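PDB 2W5V: alkaline phosphatase from Antarctic bacterium, which probably hydrolyses phosphate monoesters as an alkaline phosphatase, working with two zinc ions and one magnesium ion through a phosphorylated serine. Local coordinates for residues Ser132-Thr137 / Asn172-Arg177; Ile154-Thr159 / Asp179-Leu184. The protein carries 1 engineered substitution. All coordinates share one frame; numbering follows the deposited sequence.

Overall arrangement
Contact 1 and contact 2 lie about 9 Å apart, centre to centre, on the same side of the chain's centre, and their segments alternate in sequence: 132-137, 154-159, 172-177, 179-184. Helix 136-139 is followed by helix 151-158, then strand 165-169 of the large mixed sheet leads to helices 172-175 and 183-188. The two contacts touch directly: Phe174 O and Val183 N are 3.0 Å apart, probably hydrogen-bonded, and Ala155 CB packs 3.4 Å from Tyr173 O. Segment 132-137 of contact 1 also carries the magnesium ligand Thr137; contact 2 lies farther from the chain's centre (about 22 Å against 16 Å, between centres), joining helices 151-158 and 183-188, and Phe174 packs on both Ala155 and Val183.

Contact 1 of 2, residues Ser132-Thr137 / Asn172-Arg177; sequences SITDAT and NYFTKR. Engineered in segment 132-137: Asp135 (natural residue His). With MG (magnesium ion), chain I.
Thr134 meets Tyr173 where the two segments come closest, the CA atoms of Thr134 and Tyr173 being 7.6 Å apart. The polar approach to the ring is made by two hydroxyls. Thr134 OG1 lies over one face, offset toward the rim, 3.5 Å from Tyr173 CD1; with chi1 at 61° it sits between the backbone N and the carbonyl carbon. Ser132 OG comes obliquely, 3.6 Å from Tyr173 CD1, and donates to Thr134 OG1 over 2.7 Å, so the two hydroxyls beside the ring are bonded to each other. Thr134 OG1 is also hydrogen-bonded to Glu151, and Tyr173 OH to Glu218, so both ends of this pairing are tied to the surrounding fold.

The apolar part centres on Phe174. Ile133 CG2 approaches the ring edge near its plane, 3.8 Å from Phe174 CE2, while Thr134 CG2 stands obliquely to the same ring. No hydrogen bond crosses between the segments. Within 172-177, Arg177 NH1 donates to Tyr173 O, nearly along the C=O axis at 173°, and the carbonyl oxygen lies in the guanidinium plane. The same NH1 bonds Glu152 O, which links this helix end to helix 151-158.

At the far end of 132-137 the interaction is with metal. Thr137 OG1 binds magnesium at 2.2 Å, alongside three waters, Asp43 and Glu254. The engineered Asp135 (histidine in the natural protein) does not bind directly: Asp135 OD2 lies 3.7 Å from the magnesium ion and accepts from a water that is itself a magnesium ligand. The type I beta turn Ser132-Asp135, whose Ser132, Ile133 and Thr134 pack on Tyr173 and Phe174, leads into helix 136-139, where Thr137 helps form the third metal site, M3, of the alkaline phosphatase active centre, occupied here by magnesium.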
ATOM      1  N   SER B 132      25.569  -3.964   9.320  1.00 19.55           N
ATOM      2  CA  SER B 132      26.917  -3.487   9.060  1.00 17.40           C
ATOM      3  C   SER B 132      26.817  -2.293   8.118  1.00 16.35           C
ATOM      4  O   SER B 132      25.920  -2.228   7.269  1.00 16.87           O
ATOM      5  CB  SER B 132      27.762  -4.592   8.425  1.00 21.36           C
ATOM      6  OG  SER B 132      28.941  -4.061   7.846  1.00 23.00           O
ATOM      7  N   ILE B 133      27.744  -1.351   8.234  1.00 19.28           N
ATOM      8  CA  ILE B 133      27.732  -0.221   7.316  1.00 20.77           C
ATOM      9  C   ILE B 133      28.088  -0.665   5.891  1.00 20.98           C
ATOM     10  O   ILE B 133      27.924   0.094   4.929  1.00 19.36           O
ATOM     11  CB  ILE B 133      28.658   0.919   7.793  1.00 23.57           C
ATOM     12  CG1 ILE B 133      28.235   2.245   7.155  1.00 29.17           C
ATOM     13  CG2 ILE B 133      30.117   0.593   7.522  1.00 22.00           C
ATOM     14  CD1 ILE B 133      26.916   2.797   7.720  1.00 20.64           C
ATOM     15  N   THR B 134      28.558  -1.902   5.759  1.00 16.12           N
ATOM     16  CA  THR B 134      28.999  -2.417   4.462  1.00 19.81           C
ATOM     17  C   THR B 134      27.905  -3.256   3.819  1.00 18.58           C
ATOM     18  O   THR B 134      28.101  -3.808   2.728  1.00 17.23           O
ATOM     19  CB  THR B 134      30.244  -3.307   4.592  1.00 24.86           C
ATOM     20  OG1 THR B 134      29.935  -4.441   5.416  1.00 23.97           O
ATOM     21  CG2 THR B 134      31.406  -2.527   5.206  1.00 23.67           C
ATOM     22  N   ASP B 135      26.767  -3.375   4.503  1.00 18.72           N
ATOM     23  CA  ASP B 135      25.635  -4.133   3.968  1.00 16.14           C
ATOM     24  C   ASP B 135      25.061  -3.450   2.732  1.00 16.56           C
ATOM     25  O   ASP B 135      25.326  -2.273   2.481  1.00 18.70           O
ATOM     26  CB  ASP B 135      24.544  -4.340   5.028  1.00 22.40           C
ATOM     27  CG  ASP B 135      23.593  -5.477   4.670  1.00 28.43           C
ATOM     28  OD1 ASP B 135      24.066  -6.484   4.100  1.00 27.21           O
ATOM     29  OD2 ASP B 135      22.376  -5.362   4.952  1.00 26.04           O
ATOM     30  N   ALA B 136      24.271  -4.190   1.959  1.00 17.57           N
ATOM     31  CA  ALA B 136      23.866  -3.745   0.629  1.00 15.59           C
ATOM     32  C   ALA B 136      23.235  -2.348   0.597  1.00 19.27           C
ATOM     33  O   ALA B 136      23.546  -1.546  -0.286  1.00 17.20           O
ATOM     34  CB  ALA B 136      22.924  -4.775  -0.018  1.00 18.66           C
ATOM     35  N   THR B 137      22.345  -2.054   1.544  1.00 13.93           N
ATOM     36  CA  THR B 137      21.618  -0.786   1.508  1.00 15.87           C
ATOM     37  C   THR B 137      22.518   0.455   1.708  1.00 18.76           C
ATOM     38  O   THR B 137      22.549   1.337   0.839  1.00 20.17           O
ATOM     39  CB  THR B 137      20.426  -0.772   2.499  1.00 19.09           C
ATOM     40  OG1 THR B 137      19.698  -1.993   2.372  1.00 14.54           O
ATOM     41  CG2 THR B 137      19.491   0.391   2.193  1.00 12.85           C
ATOM     42  N   ASN B 172      34.321  -5.357  11.836  1.00 27.22           N
ATOM     43  CA  ASN B 172      35.074  -6.476  11.287  1.00 28.26           C
ATOM     44  C   ASN B 172      35.633  -6.203   9.891  1.00 31.39           C
ATOM     45  O   ASN B 172      36.755  -6.600   9.575  1.00 30.86           O
ATOM     46  CB  ASN B 172      34.213  -7.745  11.252  1.00 29.08           C
ATOM     47  CG  ASN B 172      34.169  -8.463  12.591  1.00 32.50           C
ATOM     48  OD1 ASN B 172      34.910  -8.127  13.516  1.00 31.50           O
ATOM     49  ND2 ASN B 172      33.296  -9.464  12.696  1.00 30.94           N
ATOM     50  N   TYR B 173      34.849  -5.534   9.051  1.00 24.85           N
ATOM     51  CA  TYR B 173      35.251  -5.307   7.657  1.00 23.10           C
ATOM     52  C   TYR B 173      36.344  -4.247   7.515  1.00 25.12           C
ATOM     53  O   TYR B 173      36.939  -4.083   6.443  1.00 26.95           O
ATOM     54  CB  TYR B 173      34.016  -4.992   6.805  1.00 20.54           C
ATOM     55  CG  TYR B 173      33.002  -6.105   6.921  1.00 26.65           C
ATOM     56  CD1 TYR B 173      31.943  -6.019   7.819  1.00 25.61           C
ATOM     57  CD2 TYR B 173      33.140  -7.272   6.178  1.00 27.84           C
ATOM     58  CE1 TYR B 173      31.033  -7.058   7.951  1.00 29.76           C
ATOM     59  CE2 TYR B 173      32.233  -8.309   6.299  1.00 31.19           C
ATOM     60  CZ  TYR B 173      31.186  -8.198   7.187  1.00 30.21           C
ATOM     61  OH  TYR B 173      30.291  -9.234   7.310  1.00 34.20           O
ATOM     62  N   PHE B 174      36.625  -3.556   8.612  1.00 25.89           N
ATOM     63  CA  PHE B 174      37.680  -2.547   8.645  1.00 27.96           C
ATOM     64  C   PHE B 174      38.940  -2.987   9.408  1.00 31.40           C
ATOM     65  O   PHE B 174      40.047  -2.542   9.095  1.00 31.67           O
ATOM     66  CB  PHE B 174      37.141  -1.249   9.255  1.00 25.00           C
ATOM     67  CG  PHE B 174      36.098  -0.574   8.416  1.00 28.81           C
ATOM     68  CD1 PHE B 174      36.443   0.444   7.543  1.00 25.34           C
ATOM     69  CD2 PHE B 174      34.771  -0.962   8.492  1.00 25.52           C
ATOM     70  CE1 PHE B 174      35.481   1.069   6.765  1.00 26.35           C
ATOM     71  CE2 PHE B 174      33.803  -0.343   7.715  1.00 27.20           C
ATOM     72  CZ  PHE B 174      34.159   0.675   6.854  1.00 24.39           C
ATOM     73  N   THR B 175      38.780  -3.851  10.405  1.00 31.80           N
ATOM     74  CA  THR B 175      39.891  -4.165  11.299  1.00 31.35           C
ATOM     75  C   THR B 175      40.205  -5.650  11.458  1.00 37.40           C
ATOM     76  O   THR B 175      41.176  -6.008  12.122  1.00 33.54           O
ATOM     77  CB  THR B 175      39.652  -3.598  12.704  1.00 36.74           C
ATOM     78  OG1 THR B 175      38.612  -4.346  13.344  1.00 39.27           O
ATOM     79  CG2 THR B 175      39.265  -2.133  12.633  1.00 43.35           C
ATOM     80  N   LYS B 176      39.378  -6.511  10.881  1.00 34.66           N
ATOM     81  CA  LYS B 176      39.619  -7.949  10.956  1.00 41.22           C
ATOM     82  C   LYS B 176      39.309  -8.583   9.613  1.00 36.72           C
ATOM     83  O   LYS B 176      38.392  -9.398   9.489  1.00 41.03           O
ATOM     84  CB  LYS B 176      38.790  -8.579  12.079  1.00 52.59           C
ATOM     85  CG  LYS B 176      39.116  -8.006  13.455  1.00 66.42           C
ATOM     86  CD  LYS B 176      38.274  -8.625  14.557  1.00 74.36           C
ATOM     87  CE  LYS B 176      38.523  -7.920  15.885  1.00 76.92           C
ATOM     88  NZ  LYS B 176      37.750  -8.531  17.003  1.00 78.67           N
ATOM     89  N   ARG B 177      40.091  -8.190   8.612  1.00 36.76           N
ATOM     90  CA  ARG B 177      39.842  -8.556   7.223  1.00 41.27           C
ATOM     91  C   ARG B 177      40.685  -9.756   6.811  1.00 50.05           C
ATOM     92  O   ARG B 177      41.725 -10.034   7.413  1.00 51.31           O
ATOM     93  CB  ARG B 177      40.165  -7.371   6.310  1.00 37.83           C
ATOM     94  CG  ARG B 177      39.410  -6.087   6.647  1.00 35.73           C
ATOM     95  CD  ARG B 177      40.136  -4.847   6.125  1.00 31.33           C
ATOM     96  NE  ARG B 177      40.469  -4.953   4.707  1.00 34.40           N
ATOM     97  CZ  ARG B 177      39.674  -4.563   3.712  1.00 29.42           C
ATOM     98  NH1 ARG B 177      38.479  -4.036   3.966  1.00 28.66           N
ATOM     99  NH2 ARG B 177      40.075  -4.706   2.457  1.00 29.72           N
TER
HETATM  100 MG    MG I1378      19.308  -3.474   3.945  1.00 18.17          MG
HETATM  101  O   HOH W   1      21.405  -2.994   4.727  1.00 16.99           O
HETATM  102  O   HOH W   2      20.327  -5.249   2.881  1.00 20.67           O
HETATM  103  O   HOH W   3      18.788  -4.859   5.569  1.00 17.09           O

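Contact 2 of 2, residues Ile154-Thr159 / Asp179-Leu184; sequences IAMDMT and DKKDVL
Val183 faces helix 151-158 with its two methyls divided between different partners, and Val183 CA is 6.4 Å from Met156 CA. Val183 CG1 is anti to the backbone N (chi1 180°) and meets Thr159 CG2 at 3.5 Å, a close methyl-to-methyl approach for two carbons, the two side chains crossing at about a right angle. Val183 CG1 also lies 4.0 Å from Ala155 O. On the other branch, Val183 CG2 meets Met156 CE at 3.7 Å.

Met156 gets there by bending: its CG is anti to the backbone N, the bend at chi2 (73°) sets SD, and the bend at chi3 (65°) sets CE, which ends against Val183 CG2. Met156 CE lies 4.1 Å from Lys181 CD, where the bent methionine crosses the extended aliphatic chain of the lysine.

The end part of helix 151-158 thus packs against the loop and first residues of helix 183-188, with Asp182 as N-cap through its bond to Ala185 N. Both helices belong to the alkaline phosphatase alpha/beta fold, built round a large mixed, mainly parallel sheet. Phe174 of the preceding helix packs on both Val183 and Ala155.

Thr159 OG1 donates to Met156 O over 2.7 Å, lying in the carbonyl plane, while CG2 is turned to Val183. An alanine here would probably leave Val183 CG1 without its tight methyl neighbour and Met156 O without the hydroxyl that bonds it. Within 179-184, Asp179 OD1 accepts from Lys181 N, which lies above the carboxylate plane, in an Asx turn that shapes the loop ahead of Val183; Asp179 OD2 forms a salt bridge with Arg177.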
ATOM      1  N   ILE B 154      33.990  -3.003  -0.257  1.00 17.33           N
ATOM      2  CA  ILE B 154      33.071  -1.923   0.063  1.00 15.67           C
ATOM      3  C   ILE B 154      33.602  -1.063   1.207  1.00 19.83           C
ATOM      4  O   ILE B 154      33.533   0.168   1.155  1.00 20.30           O
ATOM      5  CB  ILE B 154      31.663  -2.477   0.384  1.00 15.29           C
ATOM      6  CG1 ILE B 154      30.980  -2.885  -0.922  1.00 17.65           C
ATOM      7  CG2 ILE B 154      30.828  -1.437   1.127  1.00 18.75           C
ATOM      8  CD1 ILE B 154      29.789  -3.794  -0.752  1.00 19.40           C
ATOM      9  N   ALA B 155      34.144  -1.708   2.234  1.00 17.68           N
ATOM     10  CA  ALA B 155      34.758  -0.975   3.337  1.00 19.59           C
ATOM     11  C   ALA B 155      35.889  -0.073   2.836  1.00 24.47           C
ATOM     12  O   ALA B 155      35.983   1.094   3.218  1.00 22.00           O
ATOM     13  CB  ALA B 155      35.274  -1.936   4.389  1.00 22.64           C
ATOM     14  N   MET B 156      36.755  -0.614   1.987  1.00 22.65           N
ATOM     15  CA  MET B 156      37.816   0.196   1.401  1.00 19.67           C
ATOM     16  C   MET B 156      37.243   1.355   0.576  1.00 21.59           C
ATOM     17  O   MET B 156      37.814   2.445   0.571  1.00 23.59           O
ATOM     18  CB  MET B 156      38.742  -0.657   0.529  1.00 18.12           C
ATOM     19  CG  MET B 156      39.903   0.127  -0.057  1.00 24.39           C
ATOM     20  SD  MET B 156      41.142   0.524   1.198  1.00 36.86           S
ATOM     21  CE  MET B 156      41.711  -1.119   1.627  1.00 46.89           C
ATOM     22  N   ASP B 157      36.130   1.117  -0.122  1.00 23.31           N
ATOM     23  CA  ASP B 157      35.461   2.175  -0.888  1.00 21.77           C
ATOM     24  C   ASP B 157      35.020   3.338   0.008  1.00 25.63           C
ATOM     25  O   ASP B 157      35.008   4.496  -0.421  1.00 22.46           O
ATOM     26  CB  ASP B 157      34.241   1.627  -1.639  1.00 19.93           C
ATOM     27  CG  ASP B 157      34.618   0.766  -2.838  1.00 32.73           C
ATOM     28  OD1 ASP B 157      35.789   0.812  -3.287  1.00 29.21           O
ATOM     29  OD2 ASP B 157      33.729   0.043  -3.342  1.00 29.05           O
ATOM     30  N   MET B 158      34.642   3.024   1.243  1.00 21.83           N
ATOM     31  CA  MET B 158      34.246   4.061   2.193  1.00 27.77           C
ATOM     32  C   MET B 158      35.344   5.112   2.323  1.00 32.59           C
ATOM     33  O   MET B 158      35.073   6.312   2.376  1.00 35.44           O
ATOM     34  CB  MET B 158      33.927   3.451   3.566  1.00 28.34           C
ATOM     35  CG  MET B 158      33.660   4.479   4.674  1.00 26.37           C
ATOM     36  SD  MET B 158      32.090   5.335   4.449  1.00 32.91           S
ATOM     37  CE  MET B 158      30.951   4.103   5.081  1.00 30.90           C
ATOM     38  N   THR B 159      36.590   4.655   2.358  1.00 32.00           N
ATOM     39  CA  THR B 159      37.721   5.553   2.544  1.00 39.52           C
ATOM     40  C   THR B 159      37.929   6.482   1.349  1.00 38.71           C
ATOM     41  O   THR B 159      38.661   7.466   1.447  1.00 44.65           O
ATOM     42  CB  THR B 159      39.032   4.772   2.827  1.00 28.35           C
ATOM     43  OG1 THR B 159      39.576   4.270   1.597  1.00 27.99           O
ATOM     44  CG2 THR B 159      38.762   3.618   3.792  1.00 29.13           C
ATOM     45  N   ASP B 179      42.362  -9.933   4.168  1.00 49.94           N
ATOM     46  CA  ASP B 179      43.597  -9.407   3.577  1.00 47.24           C
ATOM     47  C   ASP B 179      44.473  -8.721   4.622  1.00 49.59           C
ATOM     48  O   ASP B 179      45.483  -8.104   4.288  1.00 53.72           O
ATOM     49  CB  ASP B 179      43.291  -8.435   2.432  1.00 47.35           C
ATOM     50  CG  ASP B 179      42.594  -7.166   2.907  1.00 46.21           C
ATOM     51  OD1 ASP B 179      42.342  -7.038   4.123  1.00 43.99           O
ATOM     52  OD2 ASP B 179      42.297  -6.293   2.058  1.00 45.50           O
ATOM     53  N   LYS B 180      44.053  -8.809   5.879  1.00 51.75           N
ATOM     54  CA  LYS B 180      44.835  -8.324   7.017  1.00 58.62           C
ATOM     55  C   LYS B 180      45.136  -6.817   7.017  1.00 45.39           C
ATOM     56  O   LYS B 180      45.812  -6.326   7.915  1.00 47.54           O
ATOM     57  CB  LYS B 180      46.138  -9.122   7.147  1.00 69.71           C
ATOM     58  CG  LYS B 180      46.675  -9.203   8.570  1.00 83.73           C
ATOM     59  CD  LYS B 180      48.135  -9.662   8.618  1.00 98.01           C
ATOM     60  CE  LYS B 180      48.340 -11.039   7.986  1.00103.25           C
ATOM     61  NZ  LYS B 180      48.514 -10.981   6.503  1.00103.03           N
ATOM     62  N   LYS B 181      44.637  -6.086   6.024  1.00 36.25           N
ATOM     63  CA  LYS B 181      44.845  -4.639   5.965  1.00 38.35           C
ATOM     64  C   LYS B 181      44.076  -3.908   7.066  1.00 46.74           C
ATOM     65  O   LYS B 181      42.960  -4.302   7.417  1.00 49.94           O
ATOM     66  CB  LYS B 181      44.389  -4.086   4.617  1.00 44.31           C
ATOM     67  CG  LYS B 181      45.250  -4.467   3.441  1.00 47.60           C
ATOM     68  CD  LYS B 181      44.720  -3.807   2.178  1.00 54.73           C
ATOM     69  CE  LYS B 181      45.633  -4.060   0.987  1.00 60.19           C
ATOM     70  NZ  LYS B 181      45.154  -3.337  -0.224  1.00 57.37           N
ATOM     71  N   ASP B 182      44.664  -2.837   7.600  1.00 41.93           N
ATOM     72  CA  ASP B 182      43.977  -1.991   8.579  1.00 40.21           C
ATOM     73  C   ASP B 182      43.323  -0.809   7.885  1.00 34.76           C
ATOM     74  O   ASP B 182      43.962   0.217   7.659  1.00 34.56           O
ATOM     75  CB  ASP B 182      44.936  -1.479   9.659  1.00 46.90           C
ATOM     76  CG  ASP B 182      44.259  -0.507  10.628  1.00 54.07           C
ATOM     77  OD1 ASP B 182      43.033  -0.285  10.501  1.00 47.90           O
ATOM     78  OD2 ASP B 182      44.952   0.035  11.518  1.00 56.58           O
ATOM     79  N   VAL B 183      42.045  -0.950   7.556  1.00 33.17           N
ATOM     80  CA  VAL B 183      41.344   0.076   6.796  1.00 26.89           C
ATOM     81  C   VAL B 183      40.874   1.214   7.698  1.00 32.01           C
ATOM     82  O   VAL B 183      40.658   2.338   7.244  1.00 31.96           O
ATOM     83  CB  VAL B 183      40.156  -0.521   6.022  1.00 31.74           C
ATOM     84  CG1 VAL B 183      39.441   0.556   5.243  1.00 25.52           C
ATOM     85  CG2 VAL B 183      40.648  -1.615   5.088  1.00 37.89           C
ATOM     86  N   LEU B 184      40.726   0.915   8.983  1.00 34.93           N
ATOM     87  CA  LEU B 184      40.385   1.924   9.966  1.00 34.40           C
ATOM     88  C   LEU B 184      41.401   3.061   9.888  1.00 37.71           C
ATOM     89  O   LEU B 184      41.035   4.238   9.858  1.00 34.50           O
ATOM     90  CB  LEU B 184      40.412   1.313  11.367  1.00 39.82           C
ATOM     91  CG  LEU B 184      39.262   1.687  12.299  1.00 46.20           C
ATOM     92  CD1 LEU B 184      39.742   1.660  13.734  1.00 46.16           C
ATOM     93  CD2 LEU B 184      38.696   3.051  11.947  1.00 49.59           C
TER